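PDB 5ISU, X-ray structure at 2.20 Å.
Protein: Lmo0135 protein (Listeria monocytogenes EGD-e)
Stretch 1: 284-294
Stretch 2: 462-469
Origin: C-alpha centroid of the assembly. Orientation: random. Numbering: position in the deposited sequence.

Stretch 1 284-294: DREEIIDAAYG
Stretch 2 (462-469) IYPISYDN

A short helix lies obliquely across a strand in this contact, with polar bonds at the two ends of the helix and a small apolar patch between them. Helix 285-292 and strand 462-469 run at 55°, their axes approach to 8.4 Å, and the register is set by R285 and I465, CA to CA 6.1 Å. D284 (chi1 t) caps the helix, its OD1 accepting from E287 N at 2.9 Å.

R285 extends (m, t, t, chi4 89°), so that its end reaches the strand although CA-to-CB points sideways. NE and NH1 of R285 both donate to P464 O, at 2.9 and 3.0 Å; a carbonyl near the guanidinium plane suits such a fork. The same flat group stacks on the ring of Y463 (chi1 t), centres 4.3 Å apart and planes at 13°.

I288 (m, t) points toward the strand: its CG2 meets I465 CG2 at 3.6 Å, and its CD1 lies 4.1 Å from Y463 CE2, branched and aromatic carbons packing together, all three residues buried. One turn after R285, I289 CD1 packs 4.0 Å from S466 CB.

After it, Y293 (chi1 m, phi/psi -99/176) brings its OH within 2.5 Å of D468 OD2. S466 OG (chi1 p) donates to D468 OD1 at 2.6 Å, and a water donates to S466 OG at 3.0 Å while lying 2.7 Å from Y293 OH, bridging the two hydroxyls.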

# COMPACT_ATOMS: atom_id res chain seq x y z
N ASP A 284 -3.37 18.41 17.69
CA ASP A 284 -3.33 19.30 16.50
C ASP A 284 -2.42 18.70 15.44
O ASP A 284 -1.21 18.58 15.63
CB ASP A 284 -2.86 20.71 16.83
CG ASP A 284 -2.69 21.57 15.58
OD1 ASP A 284 -1.71 21.36 14.82
OD2 ASP A 284 -3.53 22.45 15.35
N ARG A 285 -3.02 18.39 14.30
CA ARG A 285 -2.31 17.75 13.21
C ARG A 285 -1.06 18.44 12.67
O ARG A 285 -0.07 17.77 12.45
CB ARG A 285 -3.28 17.45 12.08
CG ARG A 285 -4.24 16.33 12.45
CD ARG A 285 -5.27 16.07 11.39
NE ARG A 285 -6.10 14.93 11.78
CZ ARG A 285 -7.22 15.00 12.51
NH1 ARG A 285 -7.90 13.89 12.80
NH2 ARG A 285 -7.68 16.16 12.95
N GLU A 286 -1.11 19.76 12.43
CA GLU A 286 0.08 20.47 11.90
C GLU A 286 1.25 20.36 12.87
O GLU A 286 2.39 20.25 12.44
CB GLU A 286 -0.20 21.94 11.56
CG GLU A 286 -1.17 22.09 10.40
CD GLU A 286 -1.18 23.48 9.76
OE1 GLU A 286 -2.04 23.67 8.87
OE2 GLU A 286 -0.34 24.36 10.11
N GLU A 287 0.96 20.36 14.16
CA GLU A 287 1.99 20.19 15.18
C GLU A 287 2.57 18.77 15.17
O GLU A 287 3.79 18.61 15.29
CB GLU A 287 1.44 20.52 16.58
CG GLU A 287 1.15 22.01 16.79
CD GLU A 287 0.73 22.36 18.22
OE1 GLU A 287 0.32 21.46 19.02
OE2 GLU A 287 0.81 23.55 18.55
N ILE A 288 1.71 17.75 15.04
CA ILE A 288 2.20 16.37 14.98
C ILE A 288 3.12 16.18 13.78
O ILE A 288 4.20 15.61 13.90
CB ILE A 288 1.06 15.34 14.88
CG1 ILE A 288 0.21 15.37 16.15
CG2 ILE A 288 1.64 13.94 14.71
CD1 ILE A 288 -1.05 14.53 16.07
N ILE A 289 2.67 16.65 12.62
CA ILE A 289 3.46 16.57 11.39
C ILE A 289 4.79 17.28 11.59
O ILE A 289 5.84 16.74 11.27
CB ILE A 289 2.68 17.17 10.21
CG1 ILE A 289 1.53 16.23 9.81
CG2 ILE A 289 3.59 17.39 9.01
CD1 ILE A 289 0.54 16.83 8.84
N ASP A 290 4.71 18.48 12.15
CA ASP A 290 5.89 19.29 12.43
C ASP A 290 6.89 18.53 13.33
O ASP A 290 8.10 18.60 13.10
CB ASP A 290 5.48 20.60 13.12
CG ASP A 290 6.53 21.67 13.02
OD1 ASP A 290 7.06 21.85 11.91
OD2 ASP A 290 6.77 22.37 14.02
N ALA A 291 6.38 17.80 14.32
CA ALA A 291 7.25 17.07 15.24
C ALA A 291 7.72 15.72 14.70
O ALA A 291 8.86 15.32 14.96
CB ALA A 291 6.56 16.89 16.60
N ALA A 292 6.86 15.02 13.96
CA ALA A 292 7.19 13.70 13.42
C ALA A 292 8.23 13.77 12.30
O ALA A 292 9.33 13.22 12.41
CB ALA A 292 5.94 13.01 12.92
N TYR A 293 7.85 14.42 11.22
CA TYR A 293 8.69 14.63 10.06
C TYR A 293 9.18 16.07 10.33
O TYR A 293 8.76 16.67 11.31
CB TYR A 293 7.86 14.43 8.77
CG TYR A 293 6.87 13.25 8.88
CD1 TYR A 293 7.28 11.91 8.70
CD2 TYR A 293 5.54 13.46 9.21
CE1 TYR A 293 6.37 10.84 8.83
CE2 TYR A 293 4.63 12.41 9.34
CZ TYR A 293 5.04 11.09 9.15
OH TYR A 293 4.10 10.06 9.31
N GLY A 294 10.07 16.63 9.52
CA GLY A 294 10.59 17.98 9.82
C GLY A 294 9.67 19.15 9.50
O GLY A 294 9.59 20.12 10.26
N ILE A 462 -10.62 5.76 15.53
CA ILE A 462 -9.18 5.98 15.44
C ILE A 462 -8.98 7.49 15.40
O ILE A 462 -9.94 8.24 15.47
CB ILE A 462 -8.58 5.39 14.15
CG1 ILE A 462 -9.18 6.07 12.90
CG2 ILE A 462 -8.80 3.88 14.12
CD1 ILE A 462 -8.40 5.81 11.64
N TYR A 463 -7.73 7.91 15.31
CA TYR A 463 -7.37 9.32 15.12
C TYR A 463 -6.49 9.36 13.87
O TYR A 463 -5.32 9.02 13.94
CB TYR A 463 -6.62 9.90 16.33
CG TYR A 463 -6.35 11.39 16.16
CD1 TYR A 463 -7.30 12.32 16.51
CD2 TYR A 463 -5.15 11.85 15.61
CE1 TYR A 463 -7.08 13.67 16.33
CE2 TYR A 463 -4.92 13.19 15.43
CZ TYR A 463 -5.89 14.11 15.80
OH TYR A 463 -5.67 15.47 15.66
N PRO A 464 -7.07 9.69 12.70
CA PRO A 464 -6.23 9.80 11.48
C PRO A 464 -5.30 10.99 11.61
O PRO A 464 -5.77 12.09 11.80
CB PRO A 464 -7.24 10.02 10.35
CG PRO A 464 -8.59 9.76 10.95
CD PRO A 464 -8.48 10.00 12.42
N ILE A 465 -3.99 10.76 11.55
CA ILE A 465 -3.04 11.83 11.73
C ILE A 465 -2.69 12.52 10.42
O ILE A 465 -2.90 13.72 10.27
CB ILE A 465 -1.73 11.31 12.36
CG1 ILE A 465 -2.00 10.68 13.73
CG2 ILE A 465 -0.73 12.44 12.51
CD1 ILE A 465 -0.81 9.94 14.30
N SER A 466 -2.13 11.78 9.48
CA SER A 466 -1.70 12.37 8.22
C SER A 466 -1.65 11.42 7.04
O SER A 466 -1.56 10.21 7.22
CB SER A 466 -0.30 12.97 8.40
OG SER A 466 0.64 12.00 8.86
N TYR A 467 -1.78 11.99 5.84
CA TYR A 467 -1.60 11.24 4.62
C TYR A 467 -0.16 11.57 4.29
O TYR A 467 0.19 12.74 4.06
CB TYR A 467 -2.55 11.67 3.50
CG TYR A 467 -3.99 11.64 3.94
CD1 TYR A 467 -4.52 10.49 4.54
CD2 TYR A 467 -4.83 12.73 3.75
CE1 TYR A 467 -5.83 10.44 4.96
CE2 TYR A 467 -6.15 12.68 4.17
CZ TYR A 467 -6.64 11.53 4.79
OH TYR A 467 -7.95 11.44 5.23
N ASP A 468 0.68 10.53 4.31
CA ASP A 468 2.12 10.68 4.14
C ASP A 468 2.67 10.64 2.71
O ASP A 468 2.11 10.02 1.82
CB ASP A 468 2.81 9.61 4.98
CG ASP A 468 2.61 9.82 6.48
OD1 ASP A 468 1.90 10.78 6.89
OD2 ASP A 468 3.19 9.03 7.25
N ASN A 469 3.79 11.32 2.51
CA ASN A 469 4.47 11.33 1.21
C ASN A 469 5.74 10.51 1.34
O ASN A 469 6.24 10.34 2.42
CB ASN A 469 4.83 12.75 0.77
CG ASN A 469 3.62 13.63 0.58
OD1 ASN A 469 2.55 13.19 0.17
ND2 ASN A 469 3.79 14.91 0.91
O HOH W 1 2.19 10.85 11.11